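PDB 6FKK: MIP07328p, which probably acts as a chemorepellent axon guidance cue, binding semaphorin receptors through an extracellular part that includes the Sema and PSI domains of this chain. Local coordinates for residues Q191-D196 and R212-E217; D268-I273 and I285-T290; E316-K321 and H361-E366. All blocks are in the same frame, centred on the assembly; numbering follows the deposited sequence.

All three interactions are partly buried parts of the Sema domain. Interaction 2 is the most central, its centre about 7 Å from the chain centre, while interactions 1 and 3 lie at about 18 and 25 Å. Interactions 1 and 2 reach the same sheet and touch where Arg212 makes a weak hydrogen bond to Ile270 O. Between interactions 1 and 3, Met216 O accepts a weak hydrogen bond from Lys321 NZ, and Glu217 makes a long, weak ion pair with Lys318. Near the centre, interaction 2 packs Ile270 on the Phe289 ring beside small aliphatic contacts, whereas interaction 1 binds a loop through polar atoms. Interaction 3 joins loops by backbone bonds, a salt bridge and a Met-aromatic contact.

Interaction 1 (Q191-D196 and R212-E217); sequences QLNQPD and RELSME. With NAG (2-acetamido-2-deoxy-beta-D-glucopyranose), chain E.
Asp196 and Arg212 form an antiparallel hydrogen-bonded pair. Asp196 N meets Arg212 O at 2.9 Å, nearly along the C=O axis. Arg212 N reaches Asp196 O at 3.2 Å, from above the carbonyl plane. Leu214 N bonds to Asn193 O at 3.0 Å. Glu213 OE2 accepts a hydrogen bond from Asn193 N at 2.9 Å. Glu213 chi1 of 67° sets CG between N and the carbonyl carbon, and the extended chain carries the carboxylate to the loop. Glu213 OE1 forms salt bridges to Lys252 and Arg228. The Asn193 amide crosses Leu214 at about a right angle, and Leu214 CD1 meets Gln194 NE2 at 3.5 Å. Asp196 CB lies over the rim of one face of the Arg212 guanidinium. Asp196 OD2 lies 3.6 Å from Arg212 NH2, a long, out-of-plane salt bridge. Arg212 NH1 hydrogen-bonds weakly to Ile270 O. An alanine here removes the guanidinium, which would probably leave Asp196 without this charge partner and weaken the tie to Ile270. Beyond, a protein-linked NAG skirts Pro195 and Asp196. The loop is held by three backbone hydrogen bonds and one to the Glu213 carboxylate, while the guanidinium offers Asp196 charge attraction with no N-H aimed at its oxygen.

Interaction 2 (D268-I273 and I285-T290); sequences DEIQAI and IYAVFT
Ile270 and Phe289 form the apolar centre. Ile270 CG1 sits over one face of the Phe289 ring, 4.1 Å from the centroid and 20° off the normal, as a CH-pi contact displaced toward the rim. The two side chains cross obliquely, with Ile270 CB 3.6 Å from Phe289 CE2. CG1 is anti to the backbone N (chi1 -167°), and from there CD1 extends to Ala287 CB at 3.7 Å. Ile273 CG2 meets the same methyl, Ala287 CB, at 3.9 Å. Ala272 and Val288 lie on the other face of the sheet, where both touch Ile389 of strand 386-396.

Backbone bonds hold the strands. Glu269 and Thr290 are a hydrogen-bonded pair; Thr290 N reaches Glu269 O at 2.9 Å, from above the carbonyl plane. Gln271 is the extra residue that shifts the register by one. Its N bonds to Val288 O at 2.7 Å, while Val288 N bonds in plane to Ala272 O.

At the polar edge the Gln271 chain bends at chi2 (-68°) and brings NE2 to Thr290 OG1 at 3.0 Å, a weak hydrogen bond. Asp268 turns away and forms a salt bridge with Arg254. The arrangement is an antiparallel beta hairpin of strands 265-279 and 282-290, interrupted by a beta bulge, within the beta-propeller of the Sema domain.

Interaction 3 (E316-K321 and H361-E366); sequences EFKSQK and HPLMEE
Two backbone hydrogen bonds join the loops around a single bridge between Phe317 and Met364. Glu365 N points almost straight at Glu316 O at 2.8 Å, from above the carbonyl plane. Lys318 N reaches Leu363 O at 3.0 Å, in that carbonyl's plane.

The charged group is Lys318 with Glu365. The lysine chain bends at chi3 and chi4 and runs beside Leu363, with CD 3.7 Å from Leu363 CD2. Its NZ uses a lone pair of Glu365 O at 3.1 Å. NZ also forms a salt bridge with Glu365 OE1, weak as a hydrogen bond, so one residue holds the ammonium twice.

Phe317 and Met364 point the same way. Met364 SD lies obliquely 4.3 Å from the Phe317 ring centroid, and CE sits over a face; this is a Met-aromatic contact. Phe357 packs edge-to-face on Phe317, and Phe357 O is hydrogen-bonded to His361 ND1. The His361 ring carries Lys318 O at its edge, while Gln320 CG approaches His361 NE2 at 3.3 Å.

His361 follows helix 352-360. The loops belong to the long insertion between strands 298-305 and 377-380, consistent with the extrusion that Sema domains add to their propeller.

Interaction 1 (Q191-D196 and R212-E217)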
loop_
_atom_site.group_PDB
_atom_site.type_symbol
_atom_site.label_atom_id
_atom_site.label_comp_id
_atom_site.label_asym_id
_atom_site.label_seq_id
_atom_site.Cartn_x
_atom_site.Cartn_y
_atom_site.Cartn_z
ATOM N N GLN A 191 -21.757 -2.636 4.057
ATOM C CA GLN A 191 -20.746 -2.446 3.021
ATOM C C GLN A 191 -19.502 -1.763 3.577
ATOM O O GLN A 191 -18.377 -2.207 3.327
ATOM C CB GLN A 191 -21.327 -1.638 1.858
ATOM C CG GLN A 191 -22.318 -2.407 0.999
ATOM C CD GLN A 191 -22.693 -1.662 -0.268
ATOM O OE1 GLN A 191 -22.655 -0.432 -0.314
ATOM N NE2 GLN A 191 -23.051 -2.406 -1.308
ATOM N N LEU A 192 -19.685 -0.682 4.334
ATOM C CA LEU A 192 -18.572 0.072 4.895
ATOM C C LEU A 192 -18.938 0.524 6.300
ATOM O O LEU A 192 -20.028 1.058 6.516
ATOM C CB LEU A 192 -18.227 1.282 4.018
ATOM C CG LEU A 192 -17.630 0.975 2.644
ATOM C CD1 LEU A 192 -17.552 2.234 1.798
ATOM C CD2 LEU A 192 -16.258 0.355 2.807
ATOM N N ASN A 193 -18.022 0.314 7.248
ATOM C CA ASN A 193 -18.245 0.624 8.663
ATOM C C ASN A 193 -17.032 1.391 9.185
ATOM O O ASN A 193 -16.088 0.786 9.701
ATOM C CB ASN A 193 -18.491 -0.654 9.462
ATOM C CG ASN A 193 -19.116 -0.388 10.816
ATOM O OD1 ASN A 193 -19.024 0.715 11.353
ATOM N ND2 ASN A 193 -19.759 -1.407 11.378
ATOM N N GLN A 194 -17.074 2.715 9.065
ATOM C CA GLN A 194 -15.981 3.596 9.467
ATOM C C GLN A 194 -14.629 3.140 8.910
ATOM O O GLN A 194 -13.696 2.869 9.678
ATOM C CB GLN A 194 -15.920 3.721 10.982
ATOM C CG GLN A 194 -17.221 4.168 11.627
ATOM C CD GLN A 194 -17.056 4.502 13.097
ATOM O OE1 GLN A 194 -15.999 4.965 13.524
ATOM N NE2 GLN A 194 -18.104 4.266 13.880
ATOM N N PRO A 195 -14.481 3.061 7.591
ATOM C CA PRO A 195 -13.248 2.517 7.021
ATOM C C PRO A 195 -12.150 3.559 6.885
ATOM O O PRO A 195 -12.399 4.747 6.675
ATOM C CB PRO A 195 -13.698 2.023 5.643
ATOM C CG PRO A 195 -14.761 2.996 5.260
ATOM C CD PRO A 195 -15.463 3.391 6.543
ATOM N N ASP A 196 -10.913 3.086 7.015
ATOM C CA ASP A 196 -9.715 3.864 6.716
ATOM C C ASP A 196 -9.002 3.158 5.570
ATOM O O ASP A 196 -8.459 2.063 5.754
ATOM C CB ASP A 196 -8.805 3.993 7.939
ATOM C CG ASP A 196 -9.428 4.821 9.051
ATOM O OD1 ASP A 196 -10.572 5.294 8.885
ATOM O OD2 ASP A 196 -8.768 4.998 10.096
ATOM N N ARG A 212 -9.180 -0.941 6.411
ATOM C CA ARG A 212 -9.568 -1.509 7.691
ATOM C C ARG A 212 -10.863 -0.850 8.143
ATOM O O ARG A 212 -11.108 0.327 7.858
ATOM C CB ARG A 212 -8.473 -1.317 8.746
ATOM C CG ARG A 212 -8.083 0.132 8.977
ATOM C CD ARG A 212 -6.921 0.245 9.954
ATOM N NE ARG A 212 -6.561 1.635 10.221
ATOM C CZ ARG A 212 -5.681 2.329 9.506
ATOM N NH1 ARG A 212 -5.068 1.758 8.478
ATOM N NH2 ARG A 212 -5.413 3.590 9.817
ATOM N N GLU A 213 -11.700 -1.615 8.838
ATOM C CA GLU A 213 -13.018 -1.128 9.218
ATOM C C GLU A 213 -13.489 -1.874 10.457
ATOM O O GLU A 213 -12.912 -2.889 10.855
ATOM C CB GLU A 213 -14.026 -1.300 8.078
ATOM C CG GLU A 213 -14.342 -2.752 7.758
ATOM C CD GLU A 213 -15.563 -2.908 6.871
ATOM O OE1 GLU A 213 -15.762 -4.011 6.321
ATOM O OE2 GLU A 213 -16.324 -1.926 6.728
ATOM N N LEU A 214 -14.557 -1.354 11.058
ATOM C CA LEU A 214 -15.192 -2.024 12.180
ATOM C C LEU A 214 -15.891 -3.295 11.712
ATOM O O LEU A 214 -16.289 -3.424 10.551
ATOM C CB LEU A 214 -16.196 -1.096 12.862
ATOM C CG LEU A 214 -15.611 0.170 13.492
ATOM C CD1 LEU A 214 -16.711 1.020 14.115
ATOM C CD2 LEU A 214 -14.544 -0.181 14.521
ATOM N N SER A 215 -16.043 -4.239 12.634
ATOM C CA SER A 215 -16.546 -5.566 12.313
ATOM C C SER A 215 -17.990 -5.715 12.764
ATOM O O SER A 215 -18.341 -5.339 13.887
ATOM C CB SER A 215 -15.689 -6.647 12.968
ATOM O OG SER A 215 -16.248 -7.929 12.740
ATOM N N MET A 216 -18.820 -6.268 11.883
ATOM C CA MET A 216 -20.156 -6.713 12.244
ATOM C C MET A 216 -20.225 -8.210 12.493
ATOM O O MET A 216 -21.041 -8.654 13.307
ATOM C CB MET A 216 -21.155 -6.351 11.140
ATOM C CG MET A 216 -21.338 -4.864 10.915
ATOM S SD MET A 216 -22.510 -4.536 9.585
ATOM C CE MET A 216 -23.863 -5.620 10.039
ATOM N N GLU A 217 -19.373 -8.990 11.824
ATOM C CA GLU A 217 -19.456 -10.444 11.897
ATOM C C GLU A 217 -19.178 -10.981 13.295
ATOM O O GLU A 217 -19.521 -12.134 13.578
ATOM C CB GLU A 217 -18.487 -11.073 10.894
ATOM C CG GLU A 217 -17.052 -10.589 11.022
ATOM C CD GLU A 217 -16.139 -11.205 9.981
ATOM O OE1 GLU A 217 -16.553 -12.191 9.340
ATOM O OE2 GLU A 217 -15.011 -10.706 9.798
HETATM C C1 NAG E . -11.232 9.043 7.080
HETATM C C2 NAG E . -11.610 10.056 8.179
HETATM C C3 NAG E . -12.616 9.461 9.166
HETATM C C4 NAG E . -13.800 8.848 8.433
HETATM C C5 NAG E . -13.294 7.832 7.420
HETATM C C6 NAG E . -14.403 7.194 6.616
HETATM C C7 NAG E . -9.638 9.775 9.644
HETATM C C8 NAG E . -8.471 10.470 10.278
HETATM N N2 NAG E . -10.428 10.542 8.878
HETATM O O3 NAG E . -13.070 10.486 10.042
HETATM O O4 NAG E . -14.668 8.203 9.359
HETATM O O5 NAG E . -12.424 8.492 6.490
HETATM O O6 NAG E . -15.567 6.993 7.406
HETATM O O7 NAG E . -9.849 8.577 9.817
#

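Interaction 2 (D268-I273 and I285-T290)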
loop_
_atom_site.group_PDB
_atom_site.type_symbol
_atom_site.label_atom_id
_atom_site.label_comp_id
_atom_site.label_asym_id
_atom_site.label_seq_id
_atom_site.Cartn_x
_atom_site.Cartn_y
_atom_site.Cartn_z
ATOM N N ASP A 268 -4.629 -7.414 12.785
ATOM C CA ASP A 268 -5.914 -7.156 12.149
ATOM C C ASP A 268 -6.046 -5.767 11.536
ATOM O O ASP A 268 -7.060 -5.498 10.885
ATOM C CB ASP A 268 -7.048 -7.361 13.160
ATOM C CG ASP A 268 -7.371 -8.822 13.385
ATOM O OD1 ASP A 268 -7.276 -9.606 12.416
ATOM O OD2 ASP A 268 -7.724 -9.184 14.529
ATOM N N GLU A 269 -5.070 -4.883 11.720
ATOM C CA GLU A 269 -5.173 -3.502 11.249
ATOM C C GLU A 269 -4.115 -3.253 10.179
ATOM O O GLU A 269 -2.950 -2.989 10.494
ATOM C CB GLU A 269 -5.037 -2.522 12.411
ATOM C CG GLU A 269 -6.170 -2.615 13.421
ATOM C CD GLU A 269 -6.150 -1.488 14.434
ATOM O OE1 GLU A 269 -5.127 -0.774 14.512
ATOM O OE2 GLU A 269 -7.158 -1.313 15.148
ATOM N N ILE A 270 -4.528 -3.327 8.913
ATOM C CA ILE A 270 -3.616 -3.059 7.809
ATOM C C ILE A 270 -3.240 -1.582 7.807
ATOM O O ILE A 270 -4.028 -0.711 8.200
ATOM C CB ILE A 270 -4.255 -3.489 6.475
ATOM C CG1 ILE A 270 -3.214 -3.511 5.356
ATOM C CG2 ILE A 270 -5.412 -2.574 6.110
ATOM C CD1 ILE A 270 -3.711 -4.186 4.098
ATOM N N GLN A 271 -2.013 -1.293 7.373
ATOM C CA GLN A 271 -1.482 0.061 7.476
ATOM C C GLN A 271 -0.973 0.572 6.134
ATOM O O GLN A 271 -1.024 1.778 5.870
ATOM C CB GLN A 271 -0.360 0.115 8.516
ATOM C CG GLN A 271 -0.805 -0.194 9.936
ATOM C CD GLN A 271 -1.709 0.878 10.510
ATOM O OE1 GLN A 271 -1.565 2.059 10.195
ATOM N NE2 GLN A 271 -2.651 0.470 11.352
ATOM N N ALA A 272 -0.482 -0.329 5.288
ATOM C CA ALA A 272 0.068 0.053 3.995
ATOM C C ALA A 272 0.143 -1.170 3.095
ATOM O O ALA A 272 0.230 -2.304 3.573
ATOM C CB ALA A 272 1.457 0.684 4.136
ATOM N N ILE A 273 0.113 -0.924 1.785
ATOM C CA ILE A 273 0.304 -1.964 0.786
ATOM C C ILE A 273 1.284 -1.461 -0.265
ATOM O O ILE A 273 1.520 -0.261 -0.412
ATOM C CB ILE A 273 -1.014 -2.400 0.110
ATOM C CG1 ILE A 273 -1.597 -1.250 -0.717
ATOM C CG2 ILE A 273 -2.014 -2.894 1.143
ATOM C CD1 ILE A 273 -2.746 -1.665 -1.610
ATOM N N ILE A 285 1.041 -9.063 -3.471
ATOM C CA ILE A 285 0.808 -7.770 -2.839
ATOM C C ILE A 285 1.316 -7.866 -1.408
ATOM O O ILE A 285 0.811 -8.674 -0.620
ATOM C CB ILE A 285 -0.676 -7.365 -2.859
ATOM C CG1 ILE A 285 -1.136 -7.058 -4.286
ATOM C CG2 ILE A 285 -0.911 -6.163 -1.959
ATOM C CD1 ILE A 285 -2.561 -6.551 -4.369
ATOM N N TYR A 286 2.322 -7.060 -1.079
ATOM C CA TYR A 286 2.870 -7.020 0.267
ATOM C C TYR A 286 2.172 -5.936 1.078
ATOM O O TYR A 286 1.959 -4.822 0.592
ATOM C CB TYR A 286 4.376 -6.761 0.232
ATOM C CG TYR A 286 5.181 -7.861 -0.424
ATOM C CD1 TYR A 286 5.305 -7.932 -1.804
ATOM C CD2 TYR A 286 5.829 -8.822 0.340
ATOM C CE1 TYR A 286 6.045 -8.931 -2.406
ATOM C CE2 TYR A 286 6.570 -9.825 -0.254
ATOM C CZ TYR A 286 6.675 -9.875 -1.625
ATOM O OH TYR A 286 7.413 -10.872 -2.219
ATOM N N ALA A 287 1.818 -6.270 2.316
ATOM C CA ALA A 287 1.081 -5.356 3.174
ATOM C C ALA A 287 1.676 -5.356 4.572
ATOM O O ALA A 287 2.304 -6.325 5.004
ATOM C CB ALA A 287 -0.406 -5.719 3.237
ATOM N N VAL A 288 1.458 -4.249 5.279
ATOM C CA VAL A 288 1.928 -4.060 6.645
ATOM C C VAL A 288 0.724 -4.043 7.573
ATOM O O VAL A 288 -0.243 -3.310 7.331
ATOM C CB VAL A 288 2.746 -2.765 6.780
ATOM C CG1 VAL A 288 2.988 -2.448 8.242
ATOM C CG2 VAL A 288 4.059 -2.899 6.036
ATOM N N PHE A 289 0.782 -4.845 8.632
ATOM C CA PHE A 289 -0.298 -4.958 9.601
ATOM C C PHE A 289 0.220 -4.659 11.002
ATOM O O PHE A 289 1.357 -5.003 11.340
ATOM C CB PHE A 289 -0.920 -6.359 9.585
ATOM C CG PHE A 289 -1.587 -6.723 8.290
ATOM C CD1 PHE A 289 -0.840 -7.145 7.203
ATOM C CD2 PHE A 289 -2.966 -6.673 8.172
ATOM C CE1 PHE A 289 -1.454 -7.491 6.016
ATOM C CE2 PHE A 289 -3.587 -7.018 6.985
ATOM C CZ PHE A 289 -2.829 -7.427 5.906
ATOM N N THR A 290 -0.623 -4.026 11.813
ATOM C CA THR A 290 -0.355 -3.819 13.228
ATOM C C THR A 290 -1.477 -4.434 14.053
ATOM O O THR A 290 -2.579 -4.680 13.555
ATOM C CB THR A 290 -0.214 -2.327 13.573
ATOM O OG1 THR A 290 -1.399 -1.623 13.175
ATOM C CG2 THR A 290 0.998 -1.720 12.878
#

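Interaction 3 (E316-K321 and H361-E366)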
loop_
_atom_site.group_PDB
_atom_site.type_symbol
_atom_site.label_atom_id
_atom_site.label_comp_id
_atom_site.label_asym_id
_atom_site.label_seq_id
_atom_site.Cartn_x
_atom_site.Cartn_y
_atom_site.Cartn_z
ATOM N N GLU A 316 -18.445 -18.956 -0.656
ATOM C CA GLU A 316 -19.757 -18.747 -0.073
ATOM C C GLU A 316 -19.882 -17.333 0.487
ATOM O O GLU A 316 -18.895 -16.681 0.835
ATOM C CB GLU A 316 -20.017 -19.773 1.027
ATOM C CG GLU A 316 -20.062 -21.207 0.533
ATOM C CD GLU A 316 -20.084 -22.210 1.669
ATOM O OE1 GLU A 316 -19.236 -22.093 2.580
ATOM O OE2 GLU A 316 -20.954 -23.106 1.657
ATOM N N PHE A 317 -21.123 -16.865 0.568
ATOM C CA PHE A 317 -21.434 -15.545 1.094
ATOM C C PHE A 317 -21.791 -15.655 2.568
ATOM O O PHE A 317 -22.619 -16.489 2.949
ATOM C CB PHE A 317 -22.594 -14.909 0.327
ATOM C CG PHE A 317 -22.296 -14.645 -1.117
ATOM C CD1 PHE A 317 -22.518 -15.620 -2.075
ATOM C CD2 PHE A 317 -21.804 -13.416 -1.519
ATOM C CE1 PHE A 317 -22.247 -15.376 -3.406
ATOM C CE2 PHE A 317 -21.533 -13.164 -2.848
ATOM C CZ PHE A 317 -21.755 -14.146 -3.793
ATOM N N LYS A 318 -21.171 -14.814 3.389
ATOM C CA LYS A 318 -21.522 -14.751 4.800
ATOM C C LYS A 318 -22.932 -14.193 4.940
ATOM O O LYS A 318 -23.219 -13.090 4.464
ATOM C CB LYS A 318 -20.518 -13.888 5.557
ATOM C CG LYS A 318 -20.547 -14.066 7.065
ATOM C CD LYS A 318 -19.389 -13.324 7.711
ATOM C CE LYS A 318 -18.057 -13.752 7.107
ATOM N NZ LYS A 318 -17.676 -15.145 7.482
ATOM N N SER A 319 -23.813 -14.960 5.580
ATOM C CA SER A 319 -25.209 -14.565 5.687
ATOM C C SER A 319 -25.348 -13.286 6.506
ATOM O O SER A 319 -24.464 -12.912 7.284
ATOM C CB SER A 319 -26.034 -15.685 6.320
ATOM O OG SER A 319 -25.603 -15.941 7.644
ATOM N N GLN A 320 -26.477 -12.606 6.306
ATOM C CA GLN A 320 -26.772 -11.398 7.064
ATOM C C GLN A 320 -26.712 -11.692 8.555
ATOM O O GLN A 320 -27.143 -12.754 9.012
ATOM C CB GLN A 320 -28.155 -10.858 6.694
ATOM C CG GLN A 320 -28.426 -10.782 5.204
ATOM C CD GLN A 320 -29.801 -10.217 4.897
ATOM O OE1 GLN A 320 -30.165 -9.146 5.383
ATOM N NE2 GLN A 320 -30.574 -10.939 4.093
ATOM N N LYS A 321 -26.161 -10.747 9.316
ATOM C CA LYS A 321 -26.008 -10.925 10.758
ATOM C C LYS A 321 -27.395 -10.965 11.394
ATOM O O LYS A 321 -27.920 -9.969 11.895
ATOM C CB LYS A 321 -25.153 -9.817 11.357
ATOM C CG LYS A 321 -24.818 -10.051 12.821
ATOM C CD LYS A 321 -24.151 -8.846 13.450
ATOM C CE LYS A 321 -23.798 -9.125 14.901
ATOM N NZ LYS A 321 -22.976 -10.361 15.038
ATOM N N HIS A 361 -25.485 -9.160 1.154
ATOM C CA HIS A 361 -24.384 -10.069 1.473
ATOM C C HIS A 361 -23.122 -9.634 0.739
ATOM O O HIS A 361 -22.655 -10.318 -0.179
ATOM C CB HIS A 361 -24.745 -11.511 1.113
ATOM C CG HIS A 361 -26.119 -11.919 1.544
ATOM N ND1 HIS A 361 -27.242 -11.666 0.785
ATOM C CD2 HIS A 361 -26.551 -12.565 2.652
ATOM C CE1 HIS A 361 -28.306 -12.139 1.408
ATOM N NE2 HIS A 361 -27.915 -12.689 2.543
ATOM N N PRO A 362 -22.533 -8.497 1.126
ATOM C CA PRO A 362 -21.295 -8.060 0.471
ATOM C C PRO A 362 -20.040 -8.701 1.038
ATOM O O PRO A 362 -18.960 -8.521 0.458
ATOM C CB PRO A 362 -21.296 -6.549 0.721
ATOM C CG PRO A 362 -21.939 -6.425 2.062
ATOM C CD PRO A 362 -22.974 -7.532 2.151
ATOM N N LEU A 363 -20.142 -9.439 2.138
ATOM C CA LEU A 363 -18.985 -10.013 2.811
ATOM C C LEU A 363 -18.896 -11.503 2.515
ATOM O O LEU A 363 -19.873 -12.238 2.697
ATOM C CB LEU A 363 -19.066 -9.777 4.320
ATOM C CG LEU A 363 -17.919 -10.346 5.150
ATOM C CD1 LEU A 363 -16.593 -9.788 4.671
ATOM C CD2 LEU A 363 -18.135 -10.034 6.620
ATOM N N MET A 364 -17.725 -11.942 2.063
ATOM C CA MET A 364 -17.507 -13.343 1.745
ATOM C C MET A 364 -17.174 -14.132 3.007
ATOM O O MET A 364 -16.583 -13.610 3.956
ATOM C CB MET A 364 -16.383 -13.492 0.720
ATOM C CG MET A 364 -16.566 -12.641 -0.529
ATOM S SD MET A 364 -18.072 -13.033 -1.438
ATOM C CE MET A 364 -17.764 -14.743 -1.869
ATOM N N GLU A 365 -17.562 -15.410 3.004
ATOM C CA GLU A 365 -17.399 -16.243 4.192
ATOM C C GLU A 365 -15.926 -16.468 4.513
ATOM O O GLU A 365 -15.487 -16.264 5.651
ATOM C CB GLU A 365 -18.118 -17.579 3.996
ATOM C CG GLU A 365 -17.979 -18.547 5.166
ATOM C CD GLU A 365 -18.743 -18.099 6.400
ATOM O OE1 GLU A 365 -19.649 -17.247 6.268
ATOM O OE2 GLU A 365 -18.438 -18.600 7.503
ATOM N N GLU A 366 -15.147 -16.886 3.522
ATOM C CA GLU A 366 -13.755 -17.242 3.738
ATOM C C GLU A 366 -12.855 -16.016 3.672
ATOM O O GLU A 366 -13.132 -15.051 2.954
ATOM C CB GLU A 366 -13.297 -18.279 2.709
ATOM C CG GLU A 366 -14.005 -19.620 2.834
ATOM C CD GLU A 366 -13.815 -20.255 4.201
ATOM O OE1 GLU A 366 -12.713 -20.121 4.776
ATOM O OE2 GLU A 366 -14.772 -20.882 4.703
#